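Local coordinates for effector protein B, substrate of the Dot/Icm secretion system (Legionella drancourtii, PDB 4JVS), which probably acts, through the GAP domain present here, as a GTPase-activating protein that speeds GTP hydrolysis by a small GTPase of the host cell, at residues 158-163 against 211-216. Sequence-based numbering, arbitrary orientation.
Sequences AKMQRL and ALLAHD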
ATOM      1  N   ALA A 158       0.267  16.671   1.744  1.00 40.58           N
ATOM      2  CA  ALA A 158      -0.749  16.182   0.825  1.00 41.04           C
ATOM      3  C   ALA A 158      -0.306  16.344  -0.619  1.00 43.08           C
ATOM      4  O   ALA A 158      -0.649  15.521  -1.464  1.00 43.67           O
ATOM      5  CB  ALA A 158      -2.063  16.894   1.054  1.00 46.49           C
ATOM      6  N   LYS A 159       0.464  17.395  -0.894  1.00 41.49           N
ATOM      7  CA  LYS A 159       0.942  17.647  -2.250  1.00 40.97           C
ATOM      8  C   LYS A 159       2.034  16.666  -2.667  1.00 40.91           C
ATOM      9  O   LYS A 159       2.057  16.204  -3.809  1.00 40.89           O
ATOM     10  CB  LYS A 159       1.409  19.100  -2.405  1.00 40.84           C
ATOM     11  CG  LYS A 159       0.248  20.095  -2.439  1.00 47.36           C
ATOM     12  CD  LYS A 159       0.697  21.552  -2.374  1.00 49.43           C
ATOM     13  CE  LYS A 159      -0.496  22.505  -2.313  1.00 47.85           C
ATOM     14  NZ  LYS A 159      -0.063  23.932  -2.287  1.00 51.76           N
ATOM     15  N   MET A 160       2.929  16.352  -1.729  1.00 40.90           N
ATOM     16  CA  MET A 160       4.043  15.442  -1.968  1.00 38.95           C
ATOM     17  C   MET A 160       3.530  14.034  -2.169  1.00 39.98           C
ATOM     18  O   MET A 160       3.980  13.314  -3.059  1.00 41.23           O
ATOM     19  CB  MET A 160       4.982  15.439  -0.771  1.00 39.54           C
ATOM     20  CG  MET A 160       5.547  16.797  -0.439  1.00 43.59           C
ATOM     21  SD  MET A 160       6.640  17.412  -1.725  1.00 43.39           S
ATOM     22  CE  MET A 160       6.605  19.160  -1.332  1.00 42.90           C
ATOM     23  N   GLN A 161       2.590  13.643  -1.320  1.00 38.75           N
ATOM     24  CA  GLN A 161       2.005  12.314  -1.381  1.00 38.71           C
ATOM     25  C   GLN A 161       1.219  12.146  -2.681  1.00 39.59           C
ATOM     26  O   GLN A 161       1.094  11.046  -3.222  1.00 40.87           O
ATOM     27  CB  GLN A 161       1.114  12.106  -0.158  1.00 38.57           C
ATOM     28  CG  GLN A 161       0.392  10.795  -0.105  1.00 38.75           C
ATOM     29  CD  GLN A 161       0.621  10.077   1.198  1.00 42.36           C
ATOM     30  OE1 GLN A 161       1.750   9.705   1.512  1.00 47.03           O
ATOM     31  NE2 GLN A 161      -0.447   9.875   1.972  1.00 42.86           N
ATOM     32  N   ARG A 162       0.772  13.240  -3.218  1.00 39.44           N
ATOM     33  CA  ARG A 162      -0.095  13.239  -4.349  1.00 41.49           C
ATOM     34  C   ARG A 162       0.720  13.113  -5.588  1.00 40.00           C
ATOM     35  O   ARG A 162       0.311  12.498  -6.529  1.00 41.25           O
ATOM     36  CB  ARG A 162      -0.833  14.557  -4.313  1.00 43.02           C
ATOM     37  CG  ARG A 162      -1.977  14.740  -5.180  1.00 46.36           C
ATOM     38  CD  ARG A 162      -2.540  16.069  -4.888  1.00 50.37           C
ATOM     39  NE  ARG A 162      -3.430  15.986  -3.748  1.00 57.19           N
ATOM     40  CZ  ARG A 162      -3.754  16.997  -2.966  1.00 54.38           C
ATOM     41  NH1 ARG A 162      -3.243  18.181  -3.174  1.00 50.23           N
ATOM     42  NH2 ARG A 162      -4.577  16.802  -1.962  1.00 52.90           N
ATOM     43  N   LEU A 163       1.874  13.739  -5.583  1.00 37.83           N
ATOM     44  CA  LEU A 163       2.862  13.598  -6.648  1.00 39.15           C
ATOM     45  C   LEU A 163       3.420  12.180  -6.637  1.00 36.40           C
ATOM     46  O   LEU A 163       3.682  11.575  -7.672  1.00 33.02           O
ATOM     47  CB  LEU A 163       4.004  14.600  -6.427  1.00 40.34           C
ATOM     48  CG  LEU A 163       5.274  14.431  -7.270  1.00 41.05           C
ATOM     49  CD1 LEU A 163       5.049  14.882  -8.704  1.00 37.98           C
ATOM     50  CD2 LEU A 163       6.471  15.149  -6.646  1.00 40.28           C
ATOM     51  N   ALA A 211       7.166  24.225  -6.940  1.00 49.27           N
ATOM     52  CA  ALA A 211       6.825  25.594  -6.569  1.00 46.29           C
ATOM     53  C   ALA A 211       6.869  25.785  -5.064  1.00 50.47           C
ATOM     54  O   ALA A 211       7.189  26.867  -4.577  1.00 54.50           O
ATOM     55  CB  ALA A 211       5.454  25.955  -7.093  1.00 43.77           C
ATOM     56  N   LEU A 212       6.578  24.730  -4.346  1.00 52.05           N
ATOM     57  CA  LEU A 212       6.644  24.745  -2.921  1.00 50.00           C
ATOM     58  C   LEU A 212       8.059  24.785  -2.472  1.00 51.97           C
ATOM     59  O   LEU A 212       8.356  25.324  -1.446  1.00 54.63           O
ATOM     60  CB  LEU A 212       5.996  23.500  -2.391  1.00 46.33           C
ATOM     61  CG  LEU A 212       4.516  23.706  -2.282  1.00 51.82           C
ATOM     62  CD1 LEU A 212       3.838  22.520  -1.651  1.00 51.68           C
ATOM     63  CD2 LEU A 212       4.326  24.914  -1.411  1.00 53.68           C
ATOM     64  N   LEU A 213       8.855  24.023  -3.176  1.00 52.79           N
ATOM     65  CA  LEU A 213      10.252  23.831  -2.916  1.00 56.38           C
ATOM     66  C   LEU A 213      11.080  25.059  -3.183  1.00 57.41           C
ATOM     67  O   LEU A 213      12.118  25.228  -2.616  1.00 60.25           O
ATOM     68  CB  LEU A 213      10.758  22.643  -3.719  1.00 57.08           C
ATOM     69  CG  LEU A 213      10.939  21.319  -3.004  1.00 53.92           C
ATOM     70  CD1 LEU A 213      10.134  21.181  -1.741  1.00 51.74           C
ATOM     71  CD2 LEU A 213      10.654  20.184  -3.936  1.00 51.62           C
ATOM     72  N   ALA A 214      10.613  25.896  -4.077  1.00 59.44           N
ATOM     73  CA  ALA A 214      11.372  27.028  -4.494  1.00 61.96           C
ATOM     74  C   ALA A 214      11.494  28.070  -3.434  1.00 67.39           C
ATOM     75  O   ALA A 214      12.500  28.725  -3.352  1.00 69.69           O
ATOM     76  CB  ALA A 214      10.803  27.588  -5.693  1.00 58.24           C
ATOM     77  N   HIS A 215      10.479  28.228  -2.608  1.00 70.45           N
ATOM     78  CA  HIS A 215      10.566  29.201  -1.542  1.00 76.00           C
ATOM     79  C   HIS A 215      11.618  28.771  -0.589  1.00 76.49           C
ATOM     80  O   HIS A 215      11.581  27.677  -0.080  1.00 74.53           O
ATOM     81  CB  HIS A 215       9.270  29.374  -0.764  1.00 77.40           C
ATOM     82  CG  HIS A 215       9.428  30.274   0.425  1.00 89.50           C
ATOM     83  ND1 HIS A 215      10.568  30.279   1.197  1.00 87.96           N
ATOM     84  CD2 HIS A 215       8.627  31.234   0.939  1.00 90.62           C
ATOM     85  CE1 HIS A 215      10.451  31.181   2.152  1.00 86.78           C
ATOM     86  NE2 HIS A 215       9.283  31.776   2.017  1.00 91.78           N
ATOM     87  N   ASP A 216      12.554  29.657  -0.333  1.00 80.44           N
ATOM     88  CA  ASP A 216      13.682  29.321   0.492  1.00 80.60           C
ATOM     89  C   ASP A 216      13.922  30.391   1.534  1.00 82.12           C
ATOM     90  O   ASP A 216      14.182  30.085   2.692  1.00 82.18           O
ATOM     91  CB  ASP A 216      14.894  29.141  -0.377  1.00 77.20           C
TER
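Lys159 and Met160, near the start of helix 156-177, meet Leu212 and Leu213 near the C-terminal end of helix 193-214, a helix-helix packing contact within the N-terminal subdomain of the LepB GAP domain. The backbones stay well apart: the closest CA pair, Lys159 CA to Leu212 CA, is 9.1 Å, and no hydrogen bond joins the segments, so side chains alone bridge the gap.

The first apolar pairing uses the aliphatic part of the lysine. Its chain is extended beyond CG, with chi2 at 171°, and crosses the Leu212 side chain at about a right angle; the contact is made by Lys159 CD, 3.4 Å from Leu212 CD1, while Lys159 NZ is farther off, 4.2 Å from the same methyl. Beyond the contact, NZ makes a weak, long ion pair with Glu208, one turn before Leu212 on helix 193-214.

In the second pairing Met160 and Leu213 are buried, whereas Lys159 and Leu212 are partly exposed. Val74 and Cys78 of helix 60-80, with Trp84 and Leu122, also pack on Met160, placing its side chain among several elements of the helical subdomain. A bend at chi2 (-66°) carries the methionine methyl to the leucine pair, where Met160 CE lies 4.4 Å from Leu212 CD1 and 4.1 Å from Leu213 CD1.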